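Local coordinates for glycosylation Associate Protein 2 (Streptococcus agalactiae serotype V, PDB 6OYC) that probably works with its partners Gap1 and Gap3 in the glycosylation and accessory Sec-dependent export of a streptococcal surface adhesin, at residues D289-K294 with T321-I326; P295-Y300 with A356-S361; L384-I389 with S449-A454; A388-K393 with S504-M509. All coordinates share one frame; numbering follows the deposited sequence.

Contact 1: D289-K294 with T321-I326; sequences DPVDFK and TPFMLI
D289 and F323 form an antiparallel hydrogen-bonded pair in which each backbone N donates to the other's carbonyl oxygen, D289 N to F323 O at 2.9 Å and nearly straight (174° at the hydrogen). This is where strands 283-289 and 323-327 part company in the mixed sheet of an alpha/beta-hydrolase-like domain. Beyond it the chain folds back through a type II' beta turn from P290 to F293, closed by F293 N on P290 O. Two carboxylates of the loop accept backbone N-H groups: D289 OD1 takes V291 N in one Asx turn, from above the carboxylate plane, and D292 OD1 takes K294 N in a second. D289 and F323 put their side chains on the same face of the sheet. D289 CB rests 3.5 Å from F323 CE1; CG, anti to the backbone N (chi1 -172°), carries a carboxylate whose plane is turned 52° from the ring. V291 CG2 reaches the neighbouring rim atom CD1 of F323 at 4.1 Å and also sits close to T321 O. R516 bridges to D292 OD1 and donates to K294 O, tying the loop to the chain's C-terminal end, while M316 of helix 313-318 packs on F323. P322 fills the bend of the loop between two carbonyl oxygens: its CG lies 3.1 Å from P290 O, and its CD 3.0 Å from K294 O.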
loop_
_atom_site.group_PDB
_atom_site.type_symbol
_atom_site.label_atom_id
_atom_site.label_comp_id
_atom_site.label_asym_id
_atom_site.label_seq_id
_atom_site.Cartn_x
_atom_site.Cartn_y
_atom_site.Cartn_z
ATOM N N ASP B 289 -2.114 11.324 -4.290
ATOM C CA ASP B 289 -1.626 12.705 -4.180
ATOM C C ASP B 289 -2.276 13.515 -5.299
ATOM O O ASP B 289 -1.958 13.281 -6.485
ATOM C CB ASP B 289 -0.098 12.760 -4.278
ATOM C CG ASP B 289 0.483 14.153 -3.986
ATOM O OD1 ASP B 289 -0.266 15.151 -3.913
ATOM O OD2 ASP B 289 1.717 14.255 -3.832
ATOM N N PRO B 290 -3.177 14.458 -4.989
ATOM C CA PRO B 290 -3.839 15.221 -6.068
ATOM C C PRO B 290 -2.942 16.252 -6.729
ATOM O O PRO B 290 -3.296 16.738 -7.801
ATOM C CB PRO B 290 -5.013 15.901 -5.347
ATOM C CG PRO B 290 -4.460 16.168 -3.981
ATOM C CD PRO B 290 -3.543 14.974 -3.658
ATOM N N VAL B 291 -1.821 16.625 -6.112
ATOM C CA VAL B 291 -0.840 17.551 -6.683
ATOM C C VAL B 291 -1.511 18.857 -7.121
ATOM O O VAL B 291 -2.034 19.590 -6.275
ATOM C CB VAL B 291 -0.055 16.865 -7.817
ATOM C CG1 VAL B 291 1.215 17.684 -8.212
ATOM C CG2 VAL B 291 0.350 15.463 -7.353
ATOM N N ASP B 292 -1.487 19.186 -8.417
ATOM C CA ASP B 292 -2.034 20.466 -8.876
ATOM C C ASP B 292 -3.492 20.372 -9.302
ATOM O O ASP B 292 -4.040 21.355 -9.805
ATOM C CB ASP B 292 -1.198 21.059 -10.027
ATOM C CG ASP B 292 -1.059 20.116 -11.224
ATOM O OD1 ASP B 292 -1.968 19.292 -11.483
ATOM O OD2 ASP B 292 -0.024 20.208 -11.918
ATOM N N PHE B 293 -4.126 19.215 -9.119
ATOM C CA PHE B 293 -5.553 19.023 -9.364
ATOM C C PHE B 293 -5.919 19.224 -10.831
ATOM O O PHE B 293 -7.089 19.458 -11.161
ATOM C CB PHE B 293 -6.405 19.949 -8.489
ATOM C CG PHE B 293 -6.363 19.633 -7.009
ATOM C CD1 PHE B 293 -5.272 20.006 -6.231
ATOM C CD2 PHE B 293 -7.448 19.025 -6.384
ATOM C CE1 PHE B 293 -5.249 19.762 -4.858
ATOM C CE2 PHE B 293 -7.433 18.776 -5.007
ATOM C CZ PHE B 293 -6.331 19.148 -4.244
ATOM N N LYS B 294 -4.945 19.115 -11.687
ATOM C CA LYS B 294 -5.162 19.232 -13.093
ATOM C C LYS B 294 -4.903 17.893 -13.747
ATOM O O LYS B 294 -4.097 17.150 -13.310
ATOM C CB LYS B 294 -4.268 20.318 -13.647
ATOM C CG LYS B 294 -4.477 21.619 -12.931
ATOM C CD LYS B 294 -3.891 22.774 -13.678
ATOM C CE LYS B 294 -3.403 23.836 -12.740
ATOM N NZ LYS B 294 -1.929 23.942 -12.856
ATOM N N THR B 321 2.015 15.428 -11.909
ATOM C CA THR B 321 0.617 15.167 -12.195
ATOM C C THR B 321 -0.048 14.512 -10.982
ATOM O O THR B 321 0.638 13.930 -10.135
ATOM C CB THR B 321 0.520 14.254 -13.431
ATOM O OG1 THR B 321 -0.835 14.170 -13.890
ATOM C CG2 THR B 321 1.034 12.857 -13.106
ATOM N N PRO B 322 -1.369 14.622 -10.834
ATOM C CA PRO B 322 -2.040 13.867 -9.764
ATOM C C PRO B 322 -1.846 12.382 -9.991
ATOM O O PRO B 322 -1.892 11.909 -11.131
ATOM C CB PRO B 322 -3.513 14.267 -9.894
ATOM C CG PRO B 322 -3.500 15.548 -10.695
ATOM C CD PRO B 322 -2.296 15.496 -11.575
ATOM N N PHE B 323 -1.616 11.640 -8.902
ATOM C CA PHE B 323 -1.252 10.239 -9.072
ATOM C C PHE B 323 -1.746 9.359 -7.930
ATOM O O PHE B 323 -1.963 9.801 -6.795
ATOM C CB PHE B 323 0.264 10.068 -9.253
ATOM C CG PHE B 323 1.094 10.328 -8.018
ATOM C CD1 PHE B 323 1.528 11.605 -7.715
ATOM C CD2 PHE B 323 1.500 9.267 -7.197
ATOM C CE1 PHE B 323 2.326 11.850 -6.609
ATOM C CE2 PHE B 323 2.308 9.492 -6.079
ATOM C CZ PHE B 323 2.720 10.785 -5.778
ATOM N N MET B 324 -1.919 8.091 -8.268
ATOM C CA MET B 324 -2.373 7.068 -7.350
ATOM C C MET B 324 -1.428 5.885 -7.469
ATOM O O MET B 324 -0.993 5.543 -8.575
ATOM C CB MET B 324 -3.806 6.657 -7.672
ATOM C CG MET B 324 -4.511 5.871 -6.600
ATOM S SD MET B 324 -6.226 5.603 -7.102
ATOM C CE MET B 324 -6.760 4.341 -5.940
ATOM N N LEU B 325 -1.077 5.295 -6.326
ATOM C CA LEU B 325 -0.319 4.051 -6.286
ATOM C C LEU B 325 -1.185 2.941 -5.706
ATOM O O LEU B 325 -2.001 3.179 -4.812
ATOM C CB LEU B 325 0.951 4.200 -5.457
ATOM C CG LEU B 325 1.740 5.493 -5.646
ATOM C CD1 LEU B 325 2.915 5.504 -4.670
ATOM C CD2 LEU B 325 2.215 5.626 -7.103
ATOM N N ILE B 326 -1.013 1.731 -6.229
ATOM C CA ILE B 326 -1.755 0.548 -5.803
ATOM C C ILE B 326 -0.752 -0.590 -5.657
ATOM O O ILE B 326 0.028 -0.853 -6.580
ATOM C CB ILE B 326 -2.867 0.176 -6.808
ATOM C CG1 ILE B 326 -3.546 1.446 -7.358
ATOM C CG2 ILE B 326 -3.884 -0.776 -6.180
ATOM C CD1 ILE B 326 -4.856 1.211 -8.066
#

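Contact 2: P295-Y300 with A356-S361; sequences PPLTVY and AFLNFS
P295 lies over one face of the F360 ring, and this CH-pi contact is the tight part of the meeting between the start of strand 297-301 and the end of helix 341-358. CG of P295 stands 3.9 Å from the ring centroid, 21° off the normal and shifted toward the rim. Its CD comes to 3.5 Å from F360 CZ. The opposite face of the phenyl is covered by L358 CB, 3.6 Å above the ring centre, which leaves the ring sandwiched between a proline and a leucine. Packing is looser where L297 comes in: its CB reaches L358 CD1 at 4.0 Å, and its backbone N approaches the edge of F360 near the ring plane. No hydrogen bond crosses the contact. On the solvent side N359, the first residue past the helix, is exposed and has positive phi (48°), in a Schellman motif that turns the chain so that F360 can reach back toward the strand. The peptide bond between P295 and P296 is cis, and the chain turns sharply there into strand 297-301. From there P296 packs on L510 and F514 of helix 495-514, whereas L297 pairs through its backbone with Q364 and I366 at the start of strand 365-370, the next strand of the sheet.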
loop_
_atom_site.group_PDB
_atom_site.type_symbol
_atom_site.label_atom_id
_atom_site.label_comp_id
_atom_site.label_asym_id
_atom_site.label_seq_id
_atom_site.Cartn_x
_atom_site.Cartn_y
_atom_site.Cartn_z
ATOM N N PRO B 295 -5.596 17.610 -14.829
ATOM C CA PRO B 295 -5.480 16.349 -15.552
ATOM C C PRO B 295 -4.139 16.082 -16.136
ATOM O O PRO B 295 -3.433 16.975 -16.449
ATOM C CB PRO B 295 -6.462 16.521 -16.672
ATOM C CG PRO B 295 -7.453 17.473 -16.153
ATOM C CD PRO B 295 -6.664 18.442 -15.366
ATOM N N PRO B 296 -3.795 14.827 -16.269
ATOM C CA PRO B 296 -4.678 13.737 -15.907
ATOM C C PRO B 296 -4.294 13.069 -14.602
ATOM O O PRO B 296 -3.298 13.415 -14.034
ATOM C CB PRO B 296 -4.415 12.776 -17.021
ATOM C CG PRO B 296 -2.985 12.921 -17.249
ATOM C CD PRO B 296 -2.608 14.319 -16.936
ATOM N N LEU B 297 -5.100 12.126 -14.141
ATOM C CA LEU B 297 -4.767 11.356 -12.953
ATOM C C LEU B 297 -4.008 10.115 -13.436
ATOM O O LEU B 297 -4.491 9.378 -14.254
ATOM C CB LEU B 297 -5.993 10.994 -12.148
ATOM C CG LEU B 297 -5.916 9.854 -11.151
ATOM C CD1 LEU B 297 -4.928 10.163 -10.073
ATOM C CD2 LEU B 297 -7.241 9.538 -10.547
ATOM N N THR B 298 -2.827 9.901 -12.901
ATOM C CA THR B 298 -1.979 8.797 -13.342
ATOM C C THR B 298 -1.868 7.719 -12.264
ATOM O O THR B 298 -1.382 7.986 -11.160
ATOM C CB THR B 298 -0.598 9.318 -13.707
ATOM O OG1 THR B 298 -0.045 9.994 -12.569
ATOM C CG2 THR B 298 -0.703 10.281 -14.884
ATOM N N VAL B 299 -2.257 6.493 -12.605
ATOM C CA VAL B 299 -2.299 5.374 -11.665
ATOM C C VAL B 299 -1.176 4.399 -11.999
ATOM O O VAL B 299 -1.058 3.941 -13.145
ATOM C CB VAL B 299 -3.667 4.667 -11.709
ATOM C CG1 VAL B 299 -3.703 3.467 -10.765
ATOM C CG2 VAL B 299 -4.791 5.648 -11.392
ATOM N N TYR B 300 -0.359 4.067 -11.000
ATOM C CA TYR B 300 0.702 3.072 -11.146
ATOM C C TYR B 300 0.413 1.885 -10.240
ATOM O O TYR B 300 0.369 2.040 -9.016
ATOM C CB TYR B 300 2.067 3.666 -10.805
ATOM C CG TYR B 300 3.217 2.709 -11.033
ATOM C CD1 TYR B 300 3.478 2.192 -12.302
ATOM C CD2 TYR B 300 4.053 2.324 -9.978
ATOM C CE1 TYR B 300 4.533 1.319 -12.516
ATOM C CE2 TYR B 300 5.107 1.443 -10.184
ATOM C CZ TYR B 300 5.344 0.947 -11.456
ATOM O OH TYR B 300 6.393 0.081 -11.666
ATOM N N ALA B 356 -13.592 10.933 -9.169
ATOM C CA ALA B 356 -14.693 11.751 -8.670
ATOM C C ALA B 356 -14.181 12.907 -7.818
ATOM O O ALA B 356 -14.538 14.068 -8.046
ATOM C CB ALA B 356 -15.673 10.882 -7.878
ATOM N N PHE B 357 -13.328 12.610 -6.836
ATOM C CA PHE B 357 -12.755 13.666 -6.002
ATOM C C PHE B 357 -12.136 14.775 -6.844
ATOM O O PHE B 357 -12.277 15.957 -6.519
ATOM C CB PHE B 357 -11.706 13.074 -5.057
ATOM C CG PHE B 357 -10.991 14.095 -4.199
ATOM C CD1 PHE B 357 -11.513 14.487 -2.973
ATOM C CD2 PHE B 357 -9.783 14.634 -4.601
ATOM C CE1 PHE B 357 -10.838 15.407 -2.166
ATOM C CE2 PHE B 357 -9.108 15.555 -3.804
ATOM C CZ PHE B 357 -9.633 15.940 -2.585
ATOM N N LEU B 358 -11.412 14.413 -7.907
ATOM C CA LEU B 358 -10.810 15.405 -8.791
ATOM C C LEU B 358 -11.809 15.999 -9.785
ATOM O O LEU B 358 -11.457 16.943 -10.501
ATOM C CB LEU B 358 -9.641 14.784 -9.558
ATOM C CG LEU B 358 -8.356 14.552 -8.762
ATOM C CD1 LEU B 358 -7.423 13.638 -9.527
ATOM C CD2 LEU B 358 -7.666 15.869 -8.447
ATOM N N ASN B 359 -13.038 15.479 -9.820
ATOM C CA ASN B 359 -14.006 15.748 -10.883
ATOM C C ASN B 359 -13.375 15.584 -12.263
ATOM O O ASN B 359 -13.565 16.400 -13.165
ATOM C CB ASN B 359 -14.652 17.125 -10.730
ATOM C CG ASN B 359 -16.117 17.118 -11.146
ATOM O OD1 ASN B 359 -16.453 16.830 -12.302
ATOM N ND2 ASN B 359 -17.001 17.404 -10.191
ATOM N N PHE B 360 -12.602 14.521 -12.420
ATOM C CA PHE B 360 -12.113 14.115 -13.721
ATOM C C PHE B 360 -13.028 13.037 -14.282
ATOM O O PHE B 360 -13.746 12.355 -13.546
ATOM C CB PHE B 360 -10.679 13.588 -13.638
ATOM C CG PHE B 360 -9.662 14.626 -13.276
ATOM C CD1 PHE B 360 -10.032 15.943 -13.069
ATOM C CD2 PHE B 360 -8.322 14.274 -13.130
ATOM C CE1 PHE B 360 -9.092 16.894 -12.731
ATOM C CE2 PHE B 360 -7.378 15.216 -12.794
ATOM C CZ PHE B 360 -7.764 16.535 -12.594
ATOM N N SER B 361 -12.993 12.889 -15.598
ATOM C CA SER B 361 -13.714 11.825 -16.275
ATOM C C SER B 361 -12.753 10.699 -16.638
ATOM O O SER B 361 -11.535 10.824 -16.506
ATOM C CB SER B 361 -14.410 12.353 -17.534
ATOM O OG SER B 361 -13.479 12.509 -18.596
#

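Contact 3: L384-I389 with S449-A454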
loop_
_atom_site.group_PDB
_atom_site.type_symbol
_atom_site.label_atom_id
_atom_site.label_comp_id
_atom_site.label_asym_id
_atom_site.label_seq_id
_atom_site.Cartn_x
_atom_site.Cartn_y
_atom_site.Cartn_z
ATOM N N LEU B 384 -12.846 0.652 -16.437
ATOM C CA LEU B 384 -12.634 2.067 -16.211
ATOM C C LEU B 384 -12.586 2.899 -17.485
ATOM O O LEU B 384 -12.699 4.131 -17.393
ATOM C CB LEU B 384 -11.341 2.283 -15.410
ATOM C CG LEU B 384 -11.415 1.811 -13.957
ATOM C CD1 LEU B 384 -10.027 1.605 -13.377
ATOM C CD2 LEU B 384 -12.186 2.810 -13.148
ATOM N N ASN B 385 -12.436 2.274 -18.657
ATOM C CA ASN B 385 -12.350 2.947 -19.951
ATOM C C ASN B 385 -11.390 4.146 -19.874
ATOM O O ASN B 385 -11.803 5.281 -20.114
ATOM C CB ASN B 385 -13.729 3.382 -20.438
ATOM C CG ASN B 385 -13.774 3.633 -21.937
ATOM O OD1 ASN B 385 -12.749 3.826 -22.587
ATOM N ND2 ASN B 385 -14.977 3.629 -22.493
ATOM N N PRO B 386 -10.132 3.918 -19.514
ATOM C CA PRO B 386 -9.215 5.046 -19.320
ATOM C C PRO B 386 -8.792 5.661 -20.647
ATOM O O PRO B 386 -8.947 5.090 -21.729
ATOM C CB PRO B 386 -8.025 4.409 -18.603
ATOM C CG PRO B 386 -8.005 3.007 -19.130
ATOM C CD PRO B 386 -9.459 2.627 -19.291
ATOM N N HIS B 387 -8.215 6.854 -20.539
ATOM C CA HIS B 387 -7.629 7.495 -21.703
ATOM C C HIS B 387 -6.463 6.686 -22.256
ATOM O O HIS B 387 -6.324 6.528 -23.475
ATOM C CB HIS B 387 -7.157 8.894 -21.342
ATOM C CG HIS B 387 -6.511 9.607 -22.481
ATOM N ND1 HIS B 387 -7.226 10.062 -23.568
ATOM C CD2 HIS B 387 -5.217 9.921 -22.721
ATOM C CE1 HIS B 387 -6.401 10.642 -24.420
ATOM N NE2 HIS B 387 -5.175 10.570 -23.931
ATOM N N ALA B 388 -5.607 6.174 -21.380
ATOM C CA ALA B 388 -4.394 5.509 -21.817
ATOM C C ALA B 388 -3.984 4.444 -20.806
ATOM O O ALA B 388 -4.235 4.565 -19.605
ATOM C CB ALA B 388 -3.260 6.516 -22.012
ATOM N N ILE B 389 -3.335 3.404 -21.319
ATOM C CA ILE B 389 -2.765 2.329 -20.529
ATOM C C ILE B 389 -1.328 2.172 -20.998
ATOM O O ILE B 389 -1.089 1.736 -22.129
ATOM C CB ILE B 389 -3.551 1.026 -20.688
ATOM C CG1 ILE B 389 -4.907 1.164 -20.002
ATOM C CG2 ILE B 389 -2.762 -0.158 -20.148
ATOM C CD1 ILE B 389 -5.798 -0.022 -20.213
ATOM N N SER B 449 -13.055 2.147 -25.188
ATOM C CA SER B 449 -13.360 3.118 -26.237
ATOM C C SER B 449 -12.460 4.345 -26.145
ATOM O O SER B 449 -11.977 4.848 -27.168
ATOM C CB SER B 449 -14.834 3.516 -26.174
ATOM O OG SER B 449 -15.110 4.362 -25.074
ATOM N N ASN B 450 -12.204 4.831 -24.930
ATOM C CA ASN B 450 -11.346 5.990 -24.730
ATOM C C ASN B 450 -9.864 5.676 -24.861
ATOM O O ASN B 450 -9.057 6.612 -24.835
ATOM C CB ASN B 450 -11.586 6.597 -23.344
ATOM C CG ASN B 450 -12.885 7.360 -23.252
ATOM O OD1 ASN B 450 -13.436 7.791 -24.266
ATOM N ND2 ASN B 450 -13.377 7.553 -22.028
ATOM N N THR B 451 -9.483 4.404 -25.012
ATOM C CA THR B 451 -8.158 3.940 -24.607
ATOM C C THR B 451 -7.179 3.804 -25.769
ATOM O O THR B 451 -7.510 3.242 -26.817
ATOM C CB THR B 451 -8.248 2.585 -23.891
ATOM O OG1 THR B 451 -9.360 2.566 -22.987
ATOM C CG2 THR B 451 -6.974 2.330 -23.119
ATOM N N THR B 452 -5.952 4.278 -25.543
ATOM C CA THR B 452 -4.780 3.952 -26.349
ATOM C C THR B 452 -3.787 3.154 -25.501
ATOM O O THR B 452 -3.618 3.438 -24.314
ATOM C CB THR B 452 -4.102 5.231 -26.859
ATOM O OG1 THR B 452 -5.078 6.099 -27.455
ATOM C CG2 THR B 452 -3.000 4.909 -27.863
ATOM N N PHE B 453 -3.111 2.166 -26.099
ATOM C CA PHE B 453 -2.153 1.330 -25.375
ATOM C C PHE B 453 -0.726 1.654 -25.803
ATOM O O PHE B 453 -0.389 1.544 -26.985
ATOM C CB PHE B 453 -2.420 -0.161 -25.595
ATOM C CG PHE B 453 -3.677 -0.657 -24.947
ATOM C CD1 PHE B 453 -4.898 -0.521 -25.586
ATOM C CD2 PHE B 453 -3.641 -1.270 -23.705
ATOM C CE1 PHE B 453 -6.065 -0.985 -24.995
ATOM C CE2 PHE B 453 -4.806 -1.734 -23.108
ATOM C CZ PHE B 453 -6.016 -1.593 -23.752
ATOM N N ALA B 454 0.105 2.034 -24.840
ATOM C CA ALA B 454 1.545 2.104 -25.028
ATOM C C ALA B 454 2.134 0.842 -24.423
ATOM O O ALA B 454 2.028 0.625 -23.213
ATOM C CB ALA B 454 2.140 3.343 -24.367
#
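I389 and F453 lie side by side, pointing the same way from neighbouring parallel strands 388-392 and 452-458. The isoleucine can be followed outward from its CB, which meets F453 CD2 at 3.8 Å. CG2 touches the same ring atom, while CG1 turns to the methyl group of T451, CG2, at 3.9 Å. With CG1 anti to the carbonyl carbon (chi1 -70°) and the chain extended beyond it, CD1 ends 3.5 Å from F453 CE2. The phenyl also carries T451 CG2 over one face, offset toward the rim, and meets the ring of F448. Between the backbones, T452 N donates to H387 O, I389 N to T452 O and A454 N to I389 O, the regular pattern of parallel strands.

Ahead of the strands, N385 does the polar work. Its OD1 accepts N450 N at 2.6 Å, in the carbonyl plane and on a lone pair, and its ND2 donates almost within its own amide plane to S449 OG at 2.7 Å. The amide is thereby gripped at both ends, which fixes its rotation. N450 ND2 answers with a weak bond to N385 O, and T451 OG1 gives its proton to P386 O (2.9 Å). The H387 ring finds its polar partners outside both segments: ND1 bonds to D363 OD1 and NE2 to D513 OD2. Parallel pairing of this kind, with helices in the long connection between the two strands, is characteristic of the central sheet of the alpha/beta-hydrolase fold.

Contact 4: A388-K393 with S504-M509; sequences AIIIGK and SQYRRM
I390 sits opposite Q505 and Y506 where strand 388-392 runs nearly antiparallel to helix 504-509, their axes 159° apart in direction and 9.8 Å apart at closest approach. A helix packed along a sheet strand, nearly antiparallel to it, is a basic layer of the alpha/beta-hydrolase fold, and no hydrogen bond joins the two here: the contact is made by apolar side chains. I390 carries most of it. Its CG1 stands anti to the carbonyl carbon (chi1 -57°), and the extended chain beyond sets CD1 squarely over the Y506 ring, 3.7 Å from the centroid and only 7° off the normal. All six ring carbons are nearly equally distant from this methyl group, a well-centred CH-pi contact. The other branch, CG2, meets CB of Q505 at 4.2 Å, before the glutamine chain bends at chi2 and carries its amide away from the strand. One turn on, M509, its CG anti to the backbone N (chi1 -169°), brings SD to 3.7 Å from A388 CB; the same SD is 4.4 Å from I390 CD1. The Y506 hydroxyl is hydrogen-bonded to S368 OG, which ties the ring to strand 365-370. Around this layer, F502 of the same helix meets Y506 edge-to-face and touches I390, I366 of strand 365-370 packs against A388, Y506 and M509, and A454 of strand 452-458 closes against I390 and Q505 on the other flank.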
loop_
_atom_site.group_PDB
_atom_site.type_symbol
_atom_site.label_atom_id
_atom_site.label_comp_id
_atom_site.label_asym_id
_atom_site.label_seq_id
_atom_site.Cartn_x
_atom_site.Cartn_y
_atom_site.Cartn_z
ATOM N N ALA B 388 -5.607 6.174 -21.380
ATOM C CA ALA B 388 -4.394 5.509 -21.817
ATOM C C ALA B 388 -3.984 4.444 -20.806
ATOM O O ALA B 388 -4.235 4.565 -19.605
ATOM C CB ALA B 388 -3.260 6.516 -22.012
ATOM N N ILE B 389 -3.335 3.404 -21.319
ATOM C CA ILE B 389 -2.765 2.329 -20.529
ATOM C C ILE B 389 -1.328 2.172 -20.998
ATOM O O ILE B 389 -1.089 1.736 -22.129
ATOM C CB ILE B 389 -3.551 1.026 -20.688
ATOM C CG1 ILE B 389 -4.907 1.164 -20.002
ATOM C CG2 ILE B 389 -2.762 -0.158 -20.148
ATOM C CD1 ILE B 389 -5.798 -0.022 -20.213
ATOM N N ILE B 390 -0.378 2.564 -20.158
ATOM C CA ILE B 390 1.045 2.456 -20.458
ATOM C C ILE B 390 1.571 1.239 -19.711
ATOM O O ILE B 390 1.622 1.230 -18.477
ATOM C CB ILE B 390 1.811 3.720 -20.052
ATOM C CG1 ILE B 390 1.221 4.957 -20.727
ATOM C CG2 ILE B 390 3.293 3.575 -20.349
ATOM C CD1 ILE B 390 1.836 6.259 -20.245
ATOM N N ILE B 391 1.981 0.207 -20.437
ATOM C CA ILE B 391 2.409 -1.027 -19.799
ATOM C C ILE B 391 3.679 -1.539 -20.463
ATOM O O ILE B 391 3.910 -1.326 -21.656
ATOM C CB ILE B 391 1.290 -2.083 -19.837
ATOM C CG1 ILE B 391 0.625 -2.109 -21.215
ATOM C CG2 ILE B 391 0.243 -1.777 -18.768
ATOM C CD1 ILE B 391 -0.317 -3.300 -21.411
ATOM N N GLY B 392 4.518 -2.205 -19.661
ATOM C CA GLY B 392 5.738 -2.834 -20.134
ATOM C C GLY B 392 5.961 -4.223 -19.560
ATOM O O GLY B 392 5.826 -4.434 -18.352
ATOM N N LYS B 393 6.333 -5.165 -20.423
ATOM C CA LYS B 393 6.528 -6.582 -20.149
ATOM C C LYS B 393 5.219 -7.186 -19.655
ATOM O O LYS B 393 5.142 -7.674 -18.520
ATOM C CB LYS B 393 7.665 -6.789 -19.148
ATOM C CG LYS B 393 8.926 -6.014 -19.519
ATOM C CD LYS B 393 10.093 -6.326 -18.599
ATOM C CE LYS B 393 11.415 -5.905 -19.217
ATOM N NZ LYS B 393 12.574 -6.124 -18.304
ATOM N N SER B 504 9.545 7.899 -20.607
ATOM C CA SER B 504 9.457 8.689 -21.832
ATOM C C SER B 504 8.048 8.650 -22.404
ATOM O O SER B 504 7.494 9.684 -22.799
ATOM C CB SER B 504 10.467 8.183 -22.866
ATOM O OG SER B 504 10.038 8.463 -24.189
ATOM N N GLN B 505 7.453 7.457 -22.462
ATOM C CA GLN B 505 6.081 7.346 -22.932
ATOM C C GLN B 505 5.134 8.185 -22.086
ATOM O O GLN B 505 4.160 8.740 -22.605
ATOM C CB GLN B 505 5.657 5.883 -22.929
ATOM C CG GLN B 505 4.811 5.498 -24.113
ATOM C CD GLN B 505 5.504 5.737 -25.435
ATOM O OE1 GLN B 505 6.732 5.668 -25.531
ATOM N NE2 GLN B 505 4.717 6.017 -26.466
ATOM N N TYR B 506 5.418 8.307 -20.787
ATOM C CA TYR B 506 4.605 9.160 -19.928
ATOM C C TYR B 506 4.794 10.638 -20.269
ATOM O O TYR B 506 3.814 11.373 -20.443
ATOM C CB TYR B 506 4.948 8.901 -18.457
ATOM C CG TYR B 506 3.877 8.168 -17.676
ATOM C CD1 TYR B 506 2.684 8.792 -17.343
ATOM C CD2 TYR B 506 4.067 6.854 -17.258
ATOM C CE1 TYR B 506 1.699 8.126 -16.622
ATOM C CE2 TYR B 506 3.083 6.173 -16.533
ATOM C CZ TYR B 506 1.905 6.817 -16.215
ATOM O OH TYR B 506 0.919 6.167 -15.499
ATOM N N ARG B 507 6.050 11.096 -20.347
ATOM C CA ARG B 507 6.303 12.527 -20.499
ATOM C C ARG B 507 5.829 13.030 -21.856
ATOM O O ARG B 507 5.242 14.117 -21.953
ATOM C CB ARG B 507 7.790 12.834 -20.298
ATOM C CG ARG B 507 8.141 13.376 -18.912
ATOM C CD ARG B 507 7.311 14.622 -18.548
ATOM N NE ARG B 507 7.827 15.290 -17.352
ATOM C CZ ARG B 507 7.217 16.285 -16.718
ATOM N NH1 ARG B 507 6.052 16.742 -17.158
ATOM N NH2 ARG B 507 7.773 16.824 -15.640
ATOM N N ARG B 508 6.056 12.244 -22.912
ATOM C CA ARG B 508 5.587 12.630 -24.237
ATOM C C ARG B 508 4.068 12.618 -24.327
ATOM O O ARG B 508 3.497 13.346 -25.144
ATOM C CB ARG B 508 6.188 11.707 -25.299
ATOM C CG ARG B 508 5.263 10.575 -25.723
ATOM C CD ARG B 508 5.662 9.977 -27.061
ATOM N NE ARG B 508 4.530 9.332 -27.728
ATOM C CZ ARG B 508 3.962 9.790 -28.840
ATOM N NH1 ARG B 508 4.424 10.896 -29.417
ATOM N NH2 ARG B 508 2.933 9.145 -29.379
ATOM N N MET B 509 3.397 11.833 -23.497
ATOM C CA MET B 509 1.944 11.823 -23.554
ATOM C C MET B 509 1.318 12.929 -22.709
ATOM O O MET B 509 0.290 13.494 -23.098
ATOM C CB MET B 509 1.418 10.465 -23.114
ATOM C CG MET B 509 -0.051 10.308 -23.393
ATOM S SD MET B 509 -0.760 9.252 -22.150
ATOM C CE MET B 509 -0.976 10.486 -20.872
#

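Overall arrangement
All four contacts belong to one mixed sheet and the helices that cover it. Contacts 1 and 2, with centres about 7 Å apart, join where strands 323-327 and 297-301 pair: P322 O lies 2.8 Å from T298 N. Contacts 3 and 4 share A388 and I389, and A454 O comes 2.8 Å from I391 N. Contact 4 ties the two halves together, since Y506 CE1 reaches T298 CG2 of contact 2 at 3.7 Å, whereas contacts 1 and 3 stand about 18 Å apart between centres. I389 and I390 lie near a possible nucleophile elbow around S371, and K393 NZ bonds to H491 O; a Ser-His-Asp site there remains unconfirmed.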